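Hypothetical protein BA_2335 (Bacillus anthracis, PDB 4H4N) is of unknown function, a small all-beta protein of a single short chain in which a two-stranded and a three-stranded antiparallel sheet pack against each other. Local coordinates at residues V21-P26 and V30-S35; I9-P14 and T55-E60; I36-Q39 and P43-Q46. One frame throughout, in Å; residues are numbered along the deposited sequence. Where two conformers were deposited one is given.

Overall arrangement
The chain folds into two antiparallel sheets, strands 9-13 and 44-48 in one and strands 30-38, 17-24 and 56-63 in the other. Contact 1 is the hairpin inside the larger sheet. Contact 2 bridges the two sheets, its centre about 4 Å from the chain centre. Contact 3, where the chain passes between sheets, closes their far end; a beta-mercaptoethanol on Cys45 lies there, about 5 Å from the Gln46 side chain. Centres of contacts 1 and 2 are about 10 Å apart, joined by backbone bonds of Phe24 to Thr55 and Lys56. Contacts 2 and 3, centres about 11 Å apart, share the 9-13/44-48 pairing. Centres of contacts 1 and 3, which share strand 30-38, are about 19 Å apart.

Contact 1. Residues V21-P26 and V30-S35; sequences VTFFGP and VITNVS
Val21-Phe24 and Val30-Val34 form an antiparallel beta hairpin, one edge of the three-stranded sheet, whose strand segments run at 154° to each other. Val21 and Val34 make a hydrogen-bonded pair with a bond each way: Val21 N to Val34 O at 2.8 Å and Val34 N to Val21 O at 2.9 Å. Thr22 faces Asn33 as a non-hydrogen-bonded pair, and Phe24 faces Val30 likewise. Between these two pairs Phe23 stands alone opposite both Ile31 and Thr32, so strand 30-38 carries one extra residue there, a classic beta bulge. Phe23 serves both: its N donates to Thr32 O at 2.9 Å, almost straight at 171°, and its O accepts from Ile31 N at 2.8 Å. On the face of Val21 and Phe23, with CG1 of Val34 anti to its carbonyl carbon (chi1 -59°), the other methyl, CG2, falls between backbone N and carbonyl carbon. From there it touches Val21 CB at 3.7 Å and the ring edge of Phe23 at CE2 at 4.0 Å. The other face holds Val30, whose CG2 meets Phe24 CE1 at 3.7 Å, while its CG1 packs on the methyl of Thr22. From the bulge itself, Ile31 sends CD1 to 3.5 Å from Phe24 C, lying against the Phe24-Gly25 peptide. Strand 56-63 flanks strand 17-24 along its other edge, and Tyr54 meets the Phe23 ring edge-to-face. Four near-straight backbone bonds, the bulge's two included, thus fix the pairing, while apolar contacts lie on both faces.

Contact 2. Residues I9-P14 and T55-E60; sequences IAFKVP and TKYETE
Tyr57 and Phe11 meet ring to ring between the two sheets and carry most of this contact. Strand segments 9-13 and 56-60 run nearly in the same direction, 16° apart, but their axes are 10.0 Å from each other, so side chains alone bridge them. The pair is T-shaped: Phe11 presents its edge to a face of Tyr57, with ring centroids 5.3 Å apart and planes at 74°. The nearest atoms are Phe11 CE1 and Tyr57 CE1 at 3.6 Å, and Phe11 CZ stands over the Tyr57 face, displaced toward the rim of the ring. A chi1 of 67° tucks the Tyr57 ring back over its own main chain, between N and C, and the two side chains point in opposite senses, each from its own sheet. Ile9 joins by its branch methyl CG2, which lies 4.0 Å from Tyr57 CE2 and close to the hydroxyl oxygen. Further along, Thr59 turns its methyl to the same Phe11 ring, CG2 being 3.8 Å from CE1. Leu19, Val21 and Ile36 of the larger sheet also pack on Phe11, while Phe23 touches Tyr57. No polar pairing links the segments, so weak aromatic and aliphatic contacts hold them, as in the core of a small beta sandwich where two sheets lie face to face.

Contact 3. Residues I36-Q39 and P43-Q46; sequences IINQ and PKCQ
Ile36 with Gln46, and Asn38 with Lys44, close the end of the two-sheet fold where the chain leaves strand 30-38 and enters strand 44-48 of the opposing sheet. The backbones stay well apart here, and side chains span the distance. Ile36 has CG1 beside the backbone N (chi1 -49°), and CG2 and the terminal CD1 both face the aliphatic base of Gln46 from the same side: CG2 is 3.7 Å and CD1 is 3.8 Å from Gln46 CG, the two chains crossing at a slant. Gln46 sets off extended and then bends at chi2, 83°, so that CB and CG lie against the isoleucine and the amide turns off this hydrocarbon patch. Ile36 also packs on Phe11 and Val13 of strand 9-13. Asn38 holds its amide group out with CG trans to the backbone N (chi1 179°). Its flat end meets the start of the Lys44 side chain at about a right angle, and ND2 lies 3.7 Å from Lys44 CB; in the lysine conformer described, one of two deposited, OD1 is 3.6 Å from Lys44 CG. The amide's polar bonds run elsewhere. OD1 accepts from Leu40 N, an Asx turn at the strand end, while ND2 donates to Thr42 O and Val13 O, with a weak third bond to Pro14 O. One buried amide thus fixes the connecting loop to the end of strand 9-13, and partners on both its O and its N settle which way it is flipped. Cys45, between Lys44 and Gln46, carries a beta-mercaptoethanol, probably picked up during crystallisation. The CB of Cys45 points away from strand 30-38, and its SG is covalently linked to S2 of that molecule.

Contact 1. Residues V21-P26 and V30-S35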
loop_
_atom_site.group_PDB
_atom_site.type_symbol
_atom_site.label_atom_id
_atom_site.label_comp_id
_atom_site.label_asym_id
_atom_site.label_seq_id
_atom_site.Cartn_x
_atom_site.Cartn_y
_atom_site.Cartn_z
ATOM N N VAL A 21 2.681 -0.290 -0.744
ATOM C CA VAL A 21 2.843 1.112 -0.408
ATOM C C VAL A 21 4.284 1.308 0.062
ATOM O O VAL A 21 4.724 0.649 0.995
ATOM C CB VAL A 21 1.869 1.532 0.711
ATOM C CG1 VAL A 21 2.000 3.015 1.011
ATOM C CG2 VAL A 21 0.423 1.164 0.348
ATOM N N THR A 22 5.012 2.192 -0.606
ATOM C CA THR A 22 6.379 2.514 -0.239
ATOM C C THR A 22 6.425 3.913 0.342
ATOM O O THR A 22 5.920 4.856 -0.255
ATOM C CB THR A 22 7.304 2.428 -1.464
ATOM O OG1 THR A 22 7.211 1.128 -2.044
ATOM C CG2 THR A 22 8.738 2.684 -1.064
ATOM N N PHE A 23 7.033 4.035 1.515
ATOM C CA PHE A 23 7.225 5.311 2.190
ATOM C C PHE A 23 8.637 5.804 1.930
ATOM O O PHE A 23 9.597 5.036 2.039
ATOM C CB PHE A 23 7.010 5.143 3.703
ATOM C CG PHE A 23 5.579 4.829 4.067
ATOM C CD1 PHE A 23 4.656 5.842 4.208
ATOM C CD2 PHE A 23 5.145 3.539 4.253
ATOM C CE1 PHE A 23 3.330 5.575 4.545
ATOM C CE2 PHE A 23 3.821 3.264 4.579
ATOM C CZ PHE A 23 2.923 4.286 4.725
ATOM N N PHE A 24 8.755 7.086 1.602
ATOM C CA PHE A 24 10.012 7.725 1.236
ATOM C C PHE A 24 10.321 8.879 2.157
ATOM O O PHE A 24 9.428 9.539 2.678
ATOM C CB PHE A 24 9.933 8.285 -0.200
ATOM C CG PHE A 24 9.769 7.237 -1.269
ATOM C CD1 PHE A 24 10.861 6.639 -1.874
ATOM C CD2 PHE A 24 8.502 6.821 -1.666
ATOM C CE1 PHE A 24 10.696 5.678 -2.850
ATOM C CE2 PHE A 24 8.350 5.866 -2.649
ATOM C CZ PHE A 24 9.447 5.309 -3.251
ATOM N N GLY A 25 11.616 9.150 2.316
ATOM C CA GLY A 25 12.086 10.271 3.102
ATOM C C GLY A 25 12.520 11.450 2.247
ATOM O O GLY A 25 12.293 11.501 1.040
ATOM N N PRO A 26 13.169 12.438 2.888
ATOM C CA PRO A 26 13.480 13.712 2.214
ATOM C C PRO A 26 14.417 13.588 1.049
ATOM O O PRO A 26 14.373 14.401 0.133
ATOM C CB PRO A 26 14.143 14.560 3.306
ATOM C CG PRO A 26 14.463 13.652 4.402
ATOM C CD PRO A 26 13.542 12.472 4.312
ATOM N N VAL A 30 13.995 4.994 0.411
ATOM C CA VAL A 30 12.931 4.146 0.897
ATOM C C VAL A 30 13.088 3.949 2.396
ATOM O O VAL A 30 14.152 3.544 2.873
ATOM C CB VAL A 30 12.952 2.785 0.204
ATOM C CG1 VAL A 30 11.928 1.857 0.843
ATOM C CG2 VAL A 30 12.695 2.943 -1.260
ATOM N N ILE A 31 12.047 4.284 3.144
ATOM C CA ILE A 31 12.012 4.076 4.587
ATOM C C ILE A 31 11.515 2.657 4.874
ATOM O O ILE A 31 12.171 1.900 5.576
ATOM C CB ILE A 31 11.124 5.102 5.289
ATOM C CG1 ILE A 31 11.597 6.527 4.993
ATOM C CG2 ILE A 31 11.094 4.861 6.787
ATOM C CD1 ILE A 31 10.581 7.572 5.368
ATOM N N THR A 32 10.341 2.314 4.352
ATOM C CA THR A 32 9.785 0.981 4.516
ATOM C C THR A 32 8.684 0.789 3.503
ATOM O O THR A 32 8.328 1.696 2.756
ATOM C CB THR A 32 9.255 0.725 5.937
ATOM O OG1 THR A 32 9.129 -0.679 6.165
ATOM C CG2 THR A 32 7.939 1.405 6.201
ATOM N N ASN A 33 8.173 -0.428 3.483
ATOM C CA ASN A 33 7.100 -0.828 2.632
ATOM C C ASN A 33 6.046 -1.539 3.455
ATOM O O ASN A 33 6.365 -2.231 4.418
ATOM C CB ASN A 33 7.656 -1.846 1.638
ATOM C CG ASN A 33 8.873 -1.339 0.904
ATOM O OD1 ASN A 33 8.748 -0.628 -0.067
ATOM N ND2 ASN A 33 10.059 -1.713 1.362
ATOM N N VAL A 34 4.790 -1.372 3.065
ATOM C CA VAL A 34 3.703 -2.151 3.617
ATOM C C VAL A 34 2.871 -2.671 2.445
ATOM O O VAL A 34 2.971 -2.154 1.326
ATOM C CB VAL A 34 2.843 -1.373 4.624
ATOM C CG1 VAL A 34 3.698 -0.871 5.791
ATOM C CG2 VAL A 34 2.127 -0.267 3.989
ATOM N N SER A 35 2.064 -3.682 2.669
ATOM C CA SER A 35 1.256 -4.209 1.603
ATOM C C SER A 35 -0.064 -4.721 2.116
ATOM O O SER A 35 -0.229 -5.025 3.298
ATOM C CB SER A 35 2.015 -5.270 0.837
ATOM O OG SER A 35 2.333 -6.372 1.673
#

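Contact 2. Residues I9-P14 and T55-E60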
loop_
_atom_site.group_PDB
_atom_site.type_symbol
_atom_site.label_atom_id
_atom_site.label_comp_id
_atom_site.label_asym_id
_atom_site.label_seq_id
_atom_site.Cartn_x
_atom_site.Cartn_y
_atom_site.Cartn_z
ATOM N N ILE A 9 -4.272 6.108 7.039
ATOM C CA ILE A 9 -4.210 6.429 5.614
ATOM C C ILE A 9 -5.003 5.308 4.945
ATOM O O ILE A 9 -4.744 4.127 5.193
ATOM C CB ILE A 9 -2.772 6.499 5.043
ATOM C CG1 ILE A 9 -1.886 7.421 5.871
ATOM C CG2 ILE A 9 -2.817 6.961 3.598
ATOM C CD1 ILE A 9 -0.414 7.285 5.521
ATOM N N ALA A 10 -5.967 5.679 4.099
ATOM C CA ALA A 10 -6.843 4.723 3.433
ATOM C C ALA A 10 -6.347 4.447 2.028
ATOM O O ALA A 10 -5.905 5.354 1.325
ATOM C CB ALA A 10 -8.268 5.269 3.387
ATOM N N PHE A 11 -6.512 3.197 1.606
ATOM C CA PHE A 11 -6.105 2.718 0.291
ATOM C C PHE A 11 -7.173 1.836 -0.327
ATOM O O PHE A 11 -7.772 1.018 0.339
ATOM C CB PHE A 11 -4.816 1.904 0.400
ATOM C CG PHE A 11 -3.665 2.702 0.859
ATOM C CD1 PHE A 11 -2.967 3.478 -0.042
ATOM C CD2 PHE A 11 -3.290 2.717 2.180
ATOM C CE1 PHE A 11 -1.918 4.264 0.365
ATOM C CE2 PHE A 11 -2.222 3.484 2.599
ATOM C CZ PHE A 11 -1.544 4.266 1.690
ATOM N N LYS A 12 -7.396 2.012 -1.619
ATOM C CA LYS A 12 -8.302 1.150 -2.364
ATOM C C LYS A 12 -7.468 0.087 -3.054
ATOM O O LYS A 12 -6.590 0.393 -3.858
ATOM C CB LYS A 12 -9.092 1.941 -3.395
ATOM C CG LYS A 12 -10.087 1.090 -4.155
ATOM C CD LYS A 12 -11.051 1.934 -4.961
ATOM C CE LYS A 12 -10.350 2.718 -6.050
ATOM N NZ LYS A 12 -11.268 3.594 -6.787
ATOM N N VAL A 13 -7.740 -1.164 -2.757
ATOM C CA VAL A 13 -7.018 -2.263 -3.344
ATOM C C VAL A 13 -7.886 -2.839 -4.454
ATOM O O VAL A 13 -9.009 -3.261 -4.205
ATOM C CB VAL A 13 -6.664 -3.339 -2.333
ATOM C CG1 VAL A 13 -5.755 -4.377 -2.967
ATOM C CG2 VAL A 13 -6.019 -2.720 -1.088
ATOM N N PRO A 14 -7.387 -2.869 -5.693
ATOM C CA PRO A 14 -8.216 -3.406 -6.766
ATOM C C PRO A 14 -8.508 -4.886 -6.594
ATOM O O PRO A 14 -7.849 -5.576 -5.811
ATOM C CB PRO A 14 -7.363 -3.163 -8.023
ATOM C CG PRO A 14 -6.446 -2.070 -7.663
ATOM C CD PRO A 14 -6.140 -2.284 -6.208
ATOM N N THR A 55 7.935 11.378 4.279
ATOM C CA THR A 55 7.789 12.556 3.456
ATOM C C THR A 55 6.710 12.370 2.382
ATOM O O THR A 55 5.876 13.261 2.185
ATOM C CB THR A 55 9.144 12.936 2.856
ATOM O OG1 THR A 55 10.076 13.186 3.930
ATOM C CG2 THR A 55 9.031 14.134 1.982
ATOM N N LYS A 56 6.745 11.241 1.687
ATOM C CA LYS A 56 5.668 10.911 0.754
ATOM C C LYS A 56 5.569 9.398 0.673
ATOM O O LYS A 56 6.438 8.683 1.168
ATOM C CB LYS A 56 5.888 11.469 -0.653
ATOM C CG LYS A 56 7.004 10.802 -1.400
ATOM C CD LYS A 56 6.890 11.035 -2.899
ATOM C CE LYS A 56 7.977 10.294 -3.652
ATOM N NZ LYS A 56 7.796 10.469 -5.130
ATOM N N TYR A 57 4.471 8.923 0.091
ATOM C CA TYR A 57 4.356 7.521 -0.245
ATOM C C TYR A 57 3.993 7.400 -1.716
ATOM O O TYR A 57 3.482 8.332 -2.332
ATOM C CB TYR A 57 3.339 6.778 0.649
ATOM C CG TYR A 57 1.915 7.196 0.458
ATOM C CD1 TYR A 57 1.173 6.693 -0.595
ATOM C CD2 TYR A 57 1.304 8.078 1.315
ATOM C CE1 TYR A 57 -0.130 7.093 -0.825
ATOM C CE2 TYR A 57 -0.020 8.473 1.111
ATOM C CZ TYR A 57 -0.730 7.972 0.039
ATOM O OH TYR A 57 -2.037 8.370 -0.153
ATOM N N GLU A 58 4.263 6.225 -2.260
ATOM C CA GLU A 58 3.796 5.845 -3.593
ATOM C C GLU A 58 3.213 4.445 -3.494
ATOM O O GLU A 58 3.505 3.700 -2.569
ATOM C CB GLU A 58 4.919 5.868 -4.623
ATOM C CG GLU A 58 5.596 7.202 -4.769
ATOM C CD GLU A 58 4.777 8.288 -5.462
ATOM O OE1 GLU A 58 3.657 8.040 -5.945
ATOM O OE2 GLU A 58 5.296 9.425 -5.518
ATOM N N THR A 59 2.378 4.089 -4.451
ATOM C CA THR A 59 1.738 2.797 -4.482
ATOM C C THR A 59 1.986 2.069 -5.788
ATOM O O THR A 59 2.168 2.675 -6.851
ATOM C CB THR A 59 0.217 2.913 -4.252
ATOM O OG1 THR A 59 -0.379 3.637 -5.325
ATOM C CG2 THR A 59 -0.094 3.613 -2.959
ATOM N N GLU A 60 1.943 0.749 -5.697
ATOM C CA GLU A 60 2.036 -0.163 -6.817
ATOM C C GLU A 60 0.982 -1.239 -6.644
ATOM O O GLU A 60 0.729 -1.687 -5.537
ATOM C CB GLU A 60 3.405 -0.886 -6.841
ATOM C CG GLU A 60 4.567 -0.002 -7.138
ATOM C CD GLU A 60 5.868 -0.704 -6.892
ATOM O OE1 GLU A 60 6.187 -0.944 -5.699
ATOM O OE2 GLU A 60 6.614 -0.971 -7.866
#

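Contact 3. Residues I36-Q39 and P43-Q46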
loop_
_atom_site.group_PDB
_atom_site.type_symbol
_atom_site.label_atom_id
_atom_site.label_comp_id
_atom_site.label_asym_id
_atom_site.label_seq_id
_atom_site.Cartn_x
_atom_site.Cartn_y
_atom_site.Cartn_z
ATOM N N ILE A 36 -1.021 -4.774 1.205
ATOM C CA ILE A 36 -2.399 -5.116 1.497
ATOM C C ILE A 36 -2.925 -6.015 0.390
ATOM O O ILE A 36 -2.825 -5.660 -0.783
ATOM C CB ILE A 36 -3.304 -3.863 1.571
ATOM C CG1 ILE A 36 -2.698 -2.758 2.462
ATOM C CG2 ILE A 36 -4.705 -4.276 2.008
ATOM C CD1 ILE A 36 -3.383 -1.412 2.278
ATOM N N ILE A 37 -3.511 -7.145 0.739
ATOM C CA ILE A 37 -4.096 -8.018 -0.257
ATOM C C ILE A 37 -5.610 -7.870 -0.343
ATOM O O ILE A 37 -6.292 -7.591 0.643
ATOM C CB ILE A 37 -3.726 -9.492 -0.060
ATOM C CG1 ILE A 37 -4.255 -10.044 1.236
ATOM C CG2 ILE A 37 -2.220 -9.686 -0.219
ATOM C CD1 ILE A 37 -4.036 -11.526 1.390
ATOM N N ASN A 38 -6.122 -8.084 -1.543
ATOM C CA ASN A 38 -7.546 -8.154 -1.793
ATOM C C ASN A 38 -7.830 -9.317 -2.727
ATOM O O ASN A 38 -7.670 -9.202 -3.928
ATOM C CB ASN A 38 -8.080 -6.866 -2.388
ATOM C CG ASN A 38 -9.555 -6.953 -2.676
ATOM O OD1 ASN A 38 -10.263 -7.808 -2.124
ATOM N ND2 ASN A 38 -10.034 -6.079 -3.549
ATOM N N GLN A 39 -8.266 -10.428 -2.143
ATOM C CA GLN A 39 -8.568 -11.612 -2.917
ATOM C C GLN A 39 -9.941 -11.533 -3.607
ATOM O O GLN A 39 -10.265 -12.421 -4.399
ATOM C CB GLN A 39 -8.553 -12.846 -2.011
ATOM C CG GLN A 39 -9.746 -13.005 -1.048
ATOM C CD GLN A 39 -9.670 -12.204 0.225
ATOM O OE1 GLN A 39 -8.827 -11.317 0.416
ATOM N NE2 GLN A 39 -10.552 -12.543 1.138
ATOM N N PRO A 43 -13.356 -4.054 -5.606
ATOM C CA PRO A 43 -12.348 -3.252 -4.904
ATOM C C PRO A 43 -12.665 -3.183 -3.437
ATOM O O PRO A 43 -13.834 -3.259 -3.032
ATOM C CB PRO A 43 -12.469 -1.860 -5.543
ATOM C CG PRO A 43 -13.453 -1.983 -6.663
ATOM C CD PRO A 43 -14.185 -3.252 -6.521
ATOM N N LYS A 44 -11.628 -3.047 -2.625
ATOM C CA LYS A 44 -11.802 -2.990 -1.193
ATOM C C LYS A 44 -10.900 -1.939 -0.577
ATOM O O LYS A 44 -9.745 -1.815 -0.950
ATOM C CB LYS A 44 -11.534 -4.364 -0.598
ATOM C CG LYS A 44 -12.611 -5.380 -0.968
ATOM C CD LYS A 44 -13.967 -5.035 -0.353
ATOM C CE LYS A 44 -15.116 -5.712 -1.085
ATOM N NZ LYS A 44 -15.544 -4.979 -2.287
ATOM N N CYS A 45 -11.435 -1.180 0.371
ATOM C CA CYS A 45 -10.676 -0.155 1.058
ATOM C C CYS A 45 -10.119 -0.727 2.353
ATOM O O CYS A 45 -10.804 -1.451 3.072
ATOM C CB CYS A 45 -11.591 1.056 1.339
ATOM S SG CYS A 45 -10.788 2.481 2.089
ATOM N N GLN A 46 -8.866 -0.394 2.645
ATOM C CA GLN A 46 -8.203 -0.780 3.883
ATOM C C GLN A 46 -7.403 0.397 4.387
ATOM O O GLN A 46 -6.784 1.109 3.590
ATOM C CB GLN A 46 -7.240 -1.945 3.620
ATOM C CG GLN A 46 -6.216 -2.238 4.706
ATOM C CD GLN A 46 -6.796 -3.082 5.786
ATOM O OE1 GLN A 46 -7.526 -4.038 5.509
ATOM N NE2 GLN A 46 -6.448 -2.777 7.032
#